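ADP-ribosylating toxin CARDS (Mycoplasma pneumoniae, PDB 4TLV) transfers ADP-ribosyl groups from NAD+ to target proteins and causes vacuolation of mammalian cells, acting as the main virulence factor of its bacterium. Local coordinates at residues Ser51-Glu54 and Ala58-Arg61; Met103-Val108 and Ser529-Thr534; Tyr278-Gly281 and Lys286-Met289. All coordinates share one frame; numbering follows the deposited sequence.

The three contacts sample the three domains of the toxin. Contact 1 lies inside the mono-ADP-ribosyltransferase domain, on the serine-threonine-serine strand that in this toxin family borders the NAD+ site, and its centre is about 11 Å from the centre of the chain. Contact 2 joins that domain to the C-terminal D3 domain; its centre is about 29 Å from that of contact 1, with nearest atoms about 13 Å apart. Contact 3 is a hairpin of the D2 trefoil, about 32 Å from contact 1 between centres. Contacts 2 and 3 lie about 52 Å apart between centres on opposite sides of the chain's centre, although in sequence contact 3 is nested within the loop closed by contact 2.

Contact 1 of 3, residues Ser51-Glu54 and Ala58-Arg61; sequences STSE and AAIR
S53 sets its side chain against A58 and A59 where strand 49-53 ends and the chain turns into the short helix 56-60. Residues S51, T52 and S53 match the serine-threonine-serine motif of the pertussis-toxin-like ADP-ribosyltransferases, in which this strand forms part of the scaffold of the NAD+ site. The backbones come close, with the CA atoms of S53 and A59 5.1 Å apart. S53 CB lies 3.8 Å from A59 CB and also packs on the backbone of A59, 3.6 Å from its N. The methyl of A58 points at the strand and meets the hydroxyl, S53 OG to A58 CB being a tight 3.0 Å. Small residues suit all three positions, because the hydroxymethyl and the two methyls fill the space that this approach allows.

Rotation about CA-CB puts S53 OG opposite the backbone N (chi1 175°), which turns it to the A58 methyl and the A58-A59 backbone. OG lies within hydrogen-bonding geometry of two carbonyl oxygens, of T55 just past the strand and of Q132 from a distant part of the chain. Its single hydrogen can serve one at a time or be shared, with Q132 O the stronger partner. T55 OG1 in turn accepts the N-H of A58. One shell further out, R12 NH1, from strand 9-14, bonds to S51 O, and E54 forms salt bridges to R133 and to R590 near the C-terminus. Within the contact itself, A59 N stands 3.4 Å from S53 OG at an angle too poor for a hydrogen bond.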
ATOM      1  N   SER A  51      10.732   6.969  12.035  1.00 11.52           N
ATOM      2  CA  SER A  51      10.065   6.313  10.905  1.00 11.36           C
ATOM      3  C   SER A  51      10.979   5.409  10.087  1.00 12.51           C
ATOM      4  O   SER A  51      12.151   5.717   9.852  1.00 10.45           O
ATOM      5  CB  SER A  51       9.436   7.356   9.975  1.00 12.04           C
ATOM      6  OG  SER A  51      10.451   8.250   9.524  1.00 19.36           O
ATOM      7  N   THR A  52      10.415   4.284   9.662  1.00 13.17           N
ATOM      8  CA  THR A  52      11.058   3.375   8.728  1.00 10.92           C
ATOM      9  C   THR A  52       9.945   2.822   7.843  1.00 12.16           C
ATOM     10  O   THR A  52       8.761   3.020   8.109  1.00 10.80           O
ATOM     11  CB  THR A  52      11.723   2.161   9.440  1.00 11.75           C
ATOM     12  OG1 THR A  52      10.695   1.312   9.982  1.00 16.19           O
ATOM     13  CG2 THR A  52      12.679   2.605  10.564  1.00 14.28           C
ATOM     14  N   SER A  53      10.324   2.111   6.795  1.00 11.57           N
ATOM     15  CA  SER A  53       9.349   1.574   5.857  1.00  9.81           C
ATOM     16  C   SER A  53       9.559   0.061   5.677  1.00  9.74           C
ATOM     17  O   SER A  53      10.671  -0.440   5.799  1.00 11.02           O
ATOM     18  CB  SER A  53       9.474   2.301   4.514  1.00 13.11           C
ATOM     19  OG  SER A  53       8.611   1.716   3.556  1.00 20.20           O
ATOM     20  N   GLU A  54       8.483  -0.666   5.402  1.00  9.44           N
ATOM     21  CA  GLU A  54       8.581  -2.101   5.212  1.00 11.45           C
ATOM     22  C   GLU A  54       9.348  -2.472   3.932  1.00 12.68           C
ATOM     23  O   GLU A  54       9.857  -3.574   3.824  1.00 15.41           O
ATOM     24  CB  GLU A  54       7.178  -2.724   5.201  1.00 12.71           C
ATOM     25  CG  GLU A  54       7.141  -4.197   5.591  1.00 17.11           C
ATOM     26  CD  GLU A  54       5.708  -4.716   5.702  1.00 22.27           C
ATOM     27  OE1 GLU A  54       4.963  -4.262   6.600  1.00 17.14           O
ATOM     28  OE2 GLU A  54       5.324  -5.571   4.882  1.00 26.95           O
ATOM     29  N   ALA A  58       9.301   2.025  -0.845  1.00 12.97           N
ATOM     30  CA  ALA A  58       8.518   3.005  -0.102  1.00 11.97           C
ATOM     31  C   ALA A  58       9.414   3.944   0.714  1.00 10.31           C
ATOM     32  O   ALA A  58       9.122   5.132   0.830  1.00 14.33           O
ATOM     33  CB  ALA A  58       7.478   2.302   0.798  1.00 12.94           C
ATOM     34  N   ALA A  59      10.502   3.422   1.278  1.00 11.49           N
ATOM     35  CA  ALA A  59      11.424   4.274   2.036  1.00 11.36           C
ATOM     36  C   ALA A  59      12.030   5.369   1.151  1.00 11.65           C
ATOM     37  O   ALA A  59      12.364   6.445   1.639  1.00 11.36           O
ATOM     38  CB  ALA A  59      12.549   3.444   2.673  1.00 12.71           C
ATOM     39  N   ILE A  60      12.211   5.082  -0.135  1.00  9.79           N
ATOM     40  CA  ILE A  60      12.971   6.001  -0.990  1.00 11.56           C
ATOM     41  C   ILE A  60      12.088   6.899  -1.860  1.00 10.95           C
ATOM     42  O   ILE A  60      12.581   7.838  -2.502  1.00 10.93           O
ATOM     43  CB  ILE A  60      14.034   5.261  -1.859  1.00 17.09           C
ATOM     44  CG1 ILE A  60      15.026   6.267  -2.457  1.00 20.20           C
ATOM     45  CG2 ILE A  60      13.371   4.500  -2.983  1.00 17.09           C
ATOM     46  CD1 ILE A  60      16.296   5.611  -3.027  1.00 23.44           C
ATOM     47  N   ARG A  61      10.781   6.653  -1.858  1.00  9.29           N
ATOM     48  CA  ARG A  61       9.877   7.445  -2.712  1.00  9.39           C
ATOM     49  C   ARG A  61      10.033   8.966  -2.551  1.00 10.69           C
ATOM     50  O   ARG A  61      10.092   9.701  -3.558  1.00 10.38           O
ATOM     51  CB  ARG A  61       8.415   7.020  -2.519  1.00  9.01           C
ATOM     52  CG  ARG A  61       7.373   7.833  -3.338  1.00  9.32           C
ATOM     53  CD  ARG A  61       7.698   7.899  -4.834  1.00 11.47           C
ATOM     54  NE  ARG A  61       6.741   8.774  -5.509  1.00  9.76           N
ATOM     55  CZ  ARG A  61       6.833  10.105  -5.532  1.00  9.65           C
ATOM     56  NH1 ARG A  61       7.855  10.706  -4.937  1.00 10.01           N
ATOM     57  NH2 ARG A  61       5.899  10.836  -6.155  1.00 10.15           N
TER

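Contact 2 of 3, residues Met103-Val108 and Ser529-Thr534; sequences MRQRQV and SRDDLT
A Schellman motif at the C-terminal end of helix 92-104 meets a type II' beta turn, R530 to L533, joining the transferase domain to the D3 trefoil domain. The amide nitrogen Q105 NE2 donates to D531 OD1 over 3.0 Å at a nearly straight 166°, and the acceptor lies in the amide plane. OD1 takes this hydrogen on its syn side, the side of OD2, with the carboxylate turned 82° from the amide. A glutamine suits this place just past the helix because its chain, extended beyond CG, bridges the gap between domains and ends in a two-hydrogen donor: NE2 also bonds to D101 OD1. S529 OG bonds to that same aspartate oxygen, so D101 ties the glutamine and the serine together. Residue D531 holds the second position of the turn with positive phi (42°), a backbone shape more often left to glycine. Its other oxygen, OD2, pairs with R547 in a salt bridge and bonds to H545 ND1, which should steady the carboxylate. The contact thus sits between the end of helix 92-104 and strand 543-548, whose R547 touches both Q105 and S529, at the edge of the sheet where strand 526-529 runs out.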
ATOM      1  N   MET A 103     -12.299   3.677  19.102  1.00 17.33           N
ATOM      2  CA  MET A 103     -13.174   4.838  18.978  1.00 15.94           C
ATOM      3  C   MET A 103     -14.610   4.455  18.621  1.00 21.50           C
ATOM      4  O   MET A 103     -15.550   5.013  19.179  1.00 19.13           O
ATOM      5  CB  MET A 103     -12.612   5.862  17.983  1.00 20.60           C
ATOM      6  CG  MET A 103     -11.321   6.512  18.474  1.00 18.10           C
ATOM      7  SD  MET A 103     -10.798   7.877  17.423  1.00 23.55           S
ATOM      8  CE  MET A 103     -10.887   7.107  15.811  1.00 20.55           C
ATOM      9  N   ARG A 104     -14.792   3.510  17.701  1.00 15.38           N
ATOM     10  CA  ARG A 104     -16.146   3.116  17.324  1.00 16.09           C
ATOM     11  C   ARG A 104     -16.844   2.370  18.466  1.00 20.32           C
ATOM     12  O   ARG A 104     -18.062   2.435  18.588  1.00 19.07           O
ATOM     13  CB  ARG A 104     -16.165   2.228  16.079  1.00 15.58           C
ATOM     14  CG  ARG A 104     -15.657   2.889  14.796  1.00 15.42           C
ATOM     15  CD  ARG A 104     -16.283   4.260  14.518  1.00 16.64           C
ATOM     16  NE  ARG A 104     -17.752   4.253  14.430  1.00 18.06           N
ATOM     17  CZ  ARG A 104     -18.479   5.332  14.148  1.00 20.45           C
ATOM     18  NH1 ARG A 104     -17.881   6.487  13.912  1.00 18.39           N
ATOM     19  NH2 ARG A 104     -19.807   5.261  14.097  1.00 21.12           N
ATOM     20  N   GLN A 105     -16.076   1.637  19.271  1.00 18.65           N
ATOM     21  CA  GLN A 105     -16.656   0.872  20.379  1.00 21.84           C
ATOM     22  C   GLN A 105     -16.778   1.751  21.620  1.00 21.33           C
ATOM     23  O   GLN A 105     -17.202   1.283  22.672  1.00 27.06           O
ATOM     24  CB  GLN A 105     -15.824  -0.386  20.696  1.00 24.11           C
ATOM     25  CG  GLN A 105     -15.738  -1.410  19.555  1.00 24.53           C
ATOM     26  CD  GLN A 105     -15.485  -2.831  20.050  1.00 29.55           C
ATOM     27  OE1 GLN A 105     -16.277  -3.375  20.822  1.00 29.61           O
ATOM     28  NE2 GLN A 105     -14.389  -3.442  19.596  1.00 21.63           N
ATOM     29  N   ARG A 106     -16.374   3.012  21.493  1.00 18.63           N
ATOM     30  CA  ARG A 106     -16.464   4.000  22.570  1.00 22.64           C
ATOM     31  C   ARG A 106     -15.559   3.712  23.782  1.00 28.51           C
ATOM     32  O   ARG A 106     -15.977   3.837  24.935  1.00 26.04           O
ATOM     33  CB  ARG A 106     -17.934   4.185  22.992  1.00 25.41           C
ATOM     34  CG  ARG A 106     -18.815   4.666  21.839  1.00 31.15           C
ATOM     35  CD  ARG A 106     -20.307   4.481  22.117  1.00 37.91           C
ATOM     36  NE  ARG A 106     -21.116   5.028  21.029  1.00 50.90           N
ATOM     37  CZ  ARG A 106     -21.024   6.284  20.594  1.00 51.43           C
ATOM     38  NH1 ARG A 106     -20.154   7.122  21.155  1.00 49.92           N
ATOM     39  NH2 ARG A 106     -21.797   6.709  19.597  1.00 51.42           N
ATOM     40  N   GLN A 107     -14.304   3.365  23.519  1.00 21.49           N
ATOM     41  CA  GLN A 107     -13.371   3.024  24.587  1.00 20.39           C
ATOM     42  C   GLN A 107     -12.203   3.985  24.596  1.00 25.23           C
ATOM     43  O   GLN A 107     -11.080   3.632  24.951  1.00 28.30           O
ATOM     44  CB  GLN A 107     -12.909   1.573  24.434  1.00 23.19           C
ATOM     45  CG  GLN A 107     -14.083   0.592  24.453  1.00 22.75           C
ATOM     46  CD  GLN A 107     -13.716  -0.820  24.009  1.00 38.64           C
ATOM     47  OE1 GLN A 107     -12.547  -1.140  23.814  1.00 50.06           O
ATOM     48  NE2 GLN A 107     -14.726  -1.672  23.857  1.00 42.74           N
ATOM     49  N   VAL A 108     -12.469   5.218  24.204  1.00 21.23           N
ATOM     50  CA  VAL A 108     -11.418   6.216  24.154  1.00 19.33           C
ATOM     51  C   VAL A 108     -11.798   7.455  24.963  1.00 24.42           C
ATOM     52  O   VAL A 108     -12.939   7.904  24.936  1.00 25.91           O
ATOM     53  CB  VAL A 108     -11.117   6.633  22.693  1.00 25.78           C
ATOM     54  CG1 VAL A 108     -10.281   7.912  22.660  1.00 22.11           C
ATOM     55  CG2 VAL A 108     -10.416   5.484  21.939  1.00 20.47           C
ATOM     56  N   SER A 529     -12.121  -5.565  14.378  1.00 14.37           N
ATOM     57  CA  SER A 529     -11.781  -5.530  15.810  1.00 16.98           C
ATOM     58  C   SER A 529     -10.968  -6.740  16.202  1.00 13.97           C
ATOM     59  O   SER A 529     -11.321  -7.865  15.857  1.00 17.16           O
ATOM     60  CB  SER A 529     -13.045  -5.538  16.686  1.00 18.99           C
ATOM     61  OG  SER A 529     -13.902  -4.465  16.366  1.00 21.71           O
ATOM     62  N   ARG A 530      -9.896  -6.516  16.954  1.00 13.19           N
ATOM     63  CA  ARG A 530      -9.098  -7.612  17.479  1.00 13.68           C
ATOM     64  C   ARG A 530      -9.715  -8.182  18.759  1.00 15.39           C
ATOM     65  O   ARG A 530      -9.616  -9.369  19.014  1.00 15.43           O
ATOM     66  CB  ARG A 530      -7.644  -7.151  17.742  1.00 15.27           C
ATOM     67  CG  ARG A 530      -6.880  -6.725  16.474  1.00 13.82           C
ATOM     68  CD  ARG A 530      -5.566  -6.031  16.840  1.00 14.38           C
ATOM     69  NE  ARG A 530      -4.694  -6.945  17.585  1.00 13.34           N
ATOM     70  CZ  ARG A 530      -3.808  -7.765  17.026  1.00 13.95           C
ATOM     71  NH1 ARG A 530      -3.633  -7.767  15.706  1.00 14.14           N
ATOM     72  NH2 ARG A 530      -3.079  -8.567  17.791  1.00 18.23           N
ATOM     73  N   ASP A 531     -10.356  -7.315  19.541  1.00 15.17           N
ATOM     74  CA  ASP A 531     -10.932  -7.673  20.837  1.00 18.93           C
ATOM     75  C   ASP A 531      -9.988  -8.583  21.633  1.00 19.34           C
ATOM     76  O   ASP A 531      -8.820  -8.252  21.792  1.00 19.46           O
ATOM     77  CB  ASP A 531     -12.344  -8.268  20.675  1.00 18.34           C
ATOM     78  CG  ASP A 531     -13.348  -7.257  20.076  1.00 20.66           C
ATOM     79  OD1 ASP A 531     -13.327  -6.068  20.459  1.00 21.79           O
ATOM     80  OD2 ASP A 531     -14.164  -7.651  19.222  1.00 22.71           O
ATOM     81  N   ASP A 532     -10.479  -9.724  22.116  1.00 19.18           N
ATOM     82  CA  ASP A 532      -9.642 -10.646  22.888  1.00 20.87           C
ATOM     83  C   ASP A 532      -9.261 -11.884  22.084  1.00 23.42           C
ATOM     84  O   ASP A 532      -8.923 -12.918  22.652  1.00 18.34           O
ATOM     85  CB  ASP A 532     -10.353 -11.090  24.177  1.00 26.42           C
ATOM     86  CG  ASP A 532     -10.559  -9.950  25.157  1.00 41.54           C
ATOM     87  OD1 ASP A 532      -9.604  -9.171  25.383  1.00 49.36           O
ATOM     88  OD2 ASP A 532     -11.677  -9.837  25.712  1.00 49.71           O
ATOM     89  N   LEU A 533      -9.340 -11.789  20.760  1.00 18.01           N
ATOM     90  CA  LEU A 533      -8.978 -12.906  19.899  1.00 18.62           C
ATOM     91  C   LEU A 533      -7.516 -13.265  20.027  1.00 19.67           C
ATOM     92  O   LEU A 533      -6.669 -12.386  20.208  1.00 18.50           O
ATOM     93  CB  LEU A 533      -9.271 -12.572  18.432  1.00 13.61           C
ATOM     94  CG  LEU A 533     -10.762 -12.412  18.140  1.00 16.61           C
ATOM     95  CD1 LEU A 533     -11.006 -11.843  16.733  1.00 15.55           C
ATOM     96  CD2 LEU A 533     -11.451 -13.750  18.322  1.00 17.26           C
ATOM     97  N   THR A 534      -7.223 -14.556  19.903  1.00 17.31           N
ATOM     98  CA  THR A 534      -5.850 -15.014  19.779  1.00 18.68           C
ATOM     99  C   THR A 534      -5.424 -14.834  18.321  1.00 17.27           C
ATOM    100  O   THR A 534      -6.028 -15.405  17.417  1.00 16.01           O
ATOM    101  CB  THR A 534      -5.717 -16.481  20.234  1.00 21.75           C
ATOM    102  OG1 THR A 534      -6.191 -16.588  21.582  1.00 20.85           O
ATOM    103  CG2 THR A 534      -4.257 -16.955  20.174  1.00 22.28           C
TER

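Contact 3 of 3, residues Tyr278-Gly281 and Lys286-Met289; sequences YLRG and KTFM
L279 and F288 face each other as an antiparallel hydrogen-bonded pair and exchange two backbone bonds, L279 N to F288 O at 2.8 Å and F288 N to L279 O at 2.7 Å. A third, from G281 N to K286 O, continues the pairing toward the turn. Y278 with M289 and R280 with T287 are the non-hydrogen-bonded pairs on either side, where CA-H groups approach carbonyl oxygens instead, as Y278 CA does F288 O.

The side-chain hydrogen bonds belong to R280 and T287. The arginine approaches side-on and gives two N-H groups to one oxygen: NE lies 2.8 Å from T287 OG1, and NH2 lies 3.2 Å from the same atom in a more bent bond. OG1 sits at the edge of the guanidinium, close to its plane. A bend at chi3 (-68°) folds the head back over the neighbouring strand, and this double hold should limit its rotation. Threonine fits because its hydroxyl serves the arginine while CG2 reaches the edge of the Y278 ring.

Apolar contact is concentrated on Y278 and M289, which lie alongside, pointing the same way. M289 CG rests over one ring face, 3.8 Å from the centroid, as a CH-pi contact, and SD stands obliquely at 4.7 Å from the centroid in a Met-aromatic contact. On the opposite face of the sheet, L279 and F288 are buried: L279 packs on L301, L390 and L418, and the F288 ring meets W392 edge-to-face.

The hairpin thus has a mixed, partly exposed face (Y278, R280, T287, M289) and an apolar, buried face turned to the domain core. Strand 278-281 also pairs with strand 415-421, bringing the start and end of D2 together as in the closed barrel of a beta-trefoil.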
ATOM      1  N   TYR A 278       5.523   2.126 -23.972  1.00 16.48           N
ATOM      2  CA  TYR A 278       6.262   1.483 -25.063  1.00 17.82           C
ATOM      3  C   TYR A 278       7.422   0.653 -24.543  1.00 18.27           C
ATOM      4  O   TYR A 278       8.226   1.133 -23.754  1.00 16.98           O
ATOM      5  CB  TYR A 278       6.837   2.542 -26.001  1.00 21.04           C
ATOM      6  CG  TYR A 278       5.815   3.265 -26.839  1.00 21.14           C
ATOM      7  CD1 TYR A 278       5.020   4.261 -26.294  1.00 18.71           C
ATOM      8  CD2 TYR A 278       5.665   2.965 -28.182  1.00 24.59           C
ATOM      9  CE1 TYR A 278       4.094   4.932 -27.064  1.00 23.22           C
ATOM     10  CE2 TYR A 278       4.746   3.631 -28.970  1.00 28.25           C
ATOM     11  CZ  TYR A 278       3.958   4.609 -28.404  1.00 28.07           C
ATOM     12  OH  TYR A 278       3.047   5.265 -29.183  1.00 33.08           O
ATOM     13  N   LEU A 279       7.513  -0.588 -25.011  1.00 17.76           N
ATOM     14  CA  LEU A 279       8.588  -1.483 -24.622  1.00 17.15           C
ATOM     15  C   LEU A 279       9.375  -1.942 -25.848  1.00 19.63           C
ATOM     16  O   LEU A 279       8.835  -2.016 -26.951  1.00 21.46           O
ATOM     17  CB  LEU A 279       8.023  -2.692 -23.876  1.00 21.07           C
ATOM     18  CG  LEU A 279       7.220  -2.301 -22.634  1.00 23.66           C
ATOM     19  CD1 LEU A 279       5.776  -2.685 -22.830  1.00 25.64           C
ATOM     20  CD2 LEU A 279       7.791  -2.920 -21.372  1.00 22.01           C
ATOM     21  N   ARG A 280      10.646  -2.256 -25.642  1.00 21.82           N
ATOM     22  CA  ARG A 280      11.510  -2.716 -26.724  1.00 22.78           C
ATOM     23  C   ARG A 280      12.210  -4.012 -26.322  1.00 22.90           C
ATOM     24  O   ARG A 280      12.689  -4.154 -25.193  1.00 20.38           O
ATOM     25  CB  ARG A 280      12.522  -1.626 -27.101  1.00 23.33           C
ATOM     26  CG  ARG A 280      13.391  -1.941 -28.317  1.00 27.41           C
ATOM     27  CD  ARG A 280      14.079  -0.676 -28.829  1.00 25.05           C
ATOM     28  NE  ARG A 280      13.112   0.255 -29.402  1.00 31.41           N
ATOM     29  CZ  ARG A 280      13.342   1.546 -29.623  1.00 32.88           C
ATOM     30  NH1 ARG A 280      14.520   2.081 -29.311  1.00 32.98           N
ATOM     31  NH2 ARG A 280      12.388   2.300 -30.154  1.00 35.80           N
ATOM     32  N   GLY A 281      12.219  -4.974 -27.241  1.00 22.21           N
ATOM     33  CA  GLY A 281      12.889  -6.240 -27.017  1.00 25.57           C
ATOM     34  C   GLY A 281      14.377  -6.013 -27.125  1.00 26.42           C
ATOM     35  O   GLY A 281      14.833  -5.318 -28.026  1.00 27.56           O
ATOM     36  N   LYS A 286      12.632  -4.941 -31.486  1.00 25.25           N
ATOM     37  CA  LYS A 286      11.257  -4.667 -31.863  1.00 22.91           C
ATOM     38  C   LYS A 286      10.569  -3.865 -30.765  1.00 29.35           C
ATOM     39  O   LYS A 286      10.857  -4.047 -29.582  1.00 21.56           O
ATOM     40  CB  LYS A 286      10.502  -5.973 -32.115  1.00 31.69           C
ATOM     41  CG  LYS A 286      10.956  -6.701 -33.377  1.00 34.41           C
ATOM     42  CD  LYS A 286      10.191  -7.993 -33.589  1.00 33.32           C
ATOM     43  CE  LYS A 286      10.664  -8.692 -34.856  1.00 36.66           C
ATOM     44  NZ  LYS A 286       9.853  -9.898 -35.174  1.00 32.14           N
ATOM     45  N   THR A 287       9.658  -2.987 -31.165  1.00 26.97           N
ATOM     46  CA  THR A 287       9.001  -2.084 -30.225  1.00 27.46           C
ATOM     47  C   THR A 287       7.515  -2.375 -30.145  1.00 25.83           C
ATOM     48  O   THR A 287       6.866  -2.628 -31.163  1.00 23.17           O
ATOM     49  CB  THR A 287       9.240  -0.610 -30.617  1.00 27.61           C
ATOM     50  OG1 THR A 287      10.654  -0.364 -30.648  1.00 27.09           O
ATOM     51  CG2 THR A 287       8.580   0.350 -29.606  1.00 22.15           C
ATOM     52  N   PHE A 288       6.982  -2.339 -28.927  1.00 21.78           N
ATOM     53  CA  PHE A 288       5.586  -2.666 -28.689  1.00 22.26           C
ATOM     54  C   PHE A 288       4.912  -1.644 -27.798  1.00 20.86           C
ATOM     55  O   PHE A 288       5.548  -1.026 -26.947  1.00 21.45           O
ATOM     56  CB  PHE A 288       5.456  -4.011 -27.975  1.00 18.58           C
ATOM     57  CG  PHE A 288       6.084  -5.167 -28.709  1.00 24.66           C
ATOM     58  CD1 PHE A 288       7.417  -5.479 -28.520  1.00 23.67           C
ATOM     59  CD2 PHE A 288       5.334  -5.945 -29.570  1.00 25.47           C
ATOM     60  CE1 PHE A 288       8.001  -6.548 -29.189  1.00 29.68           C
ATOM     61  CE2 PHE A 288       5.912  -7.019 -30.241  1.00 29.38           C
ATOM     62  CZ  PHE A 288       7.249  -7.320 -30.043  1.00 27.05           C
ATOM     63  N   MET A 289       3.606  -1.521 -27.969  1.00 18.50           N
ATOM     64  CA  MET A 289       2.787  -0.758 -27.051  1.00 19.08           C
ATOM     65  C   MET A 289       2.055  -1.726 -26.134  1.00 19.72           C
ATOM     66  O   MET A 289       1.452  -2.704 -26.590  1.00 17.83           O
ATOM     67  CB  MET A 289       1.769   0.077 -27.810  1.00 18.26           C
ATOM     68  CG  MET A 289       2.386   1.211 -28.609  1.00 25.58           C
ATOM     69  SD  MET A 289       1.139   1.999 -29.629  1.00 40.49           S
ATOM     70  CE  MET A 289       0.872   0.783 -30.906  1.00 30.71           C
TER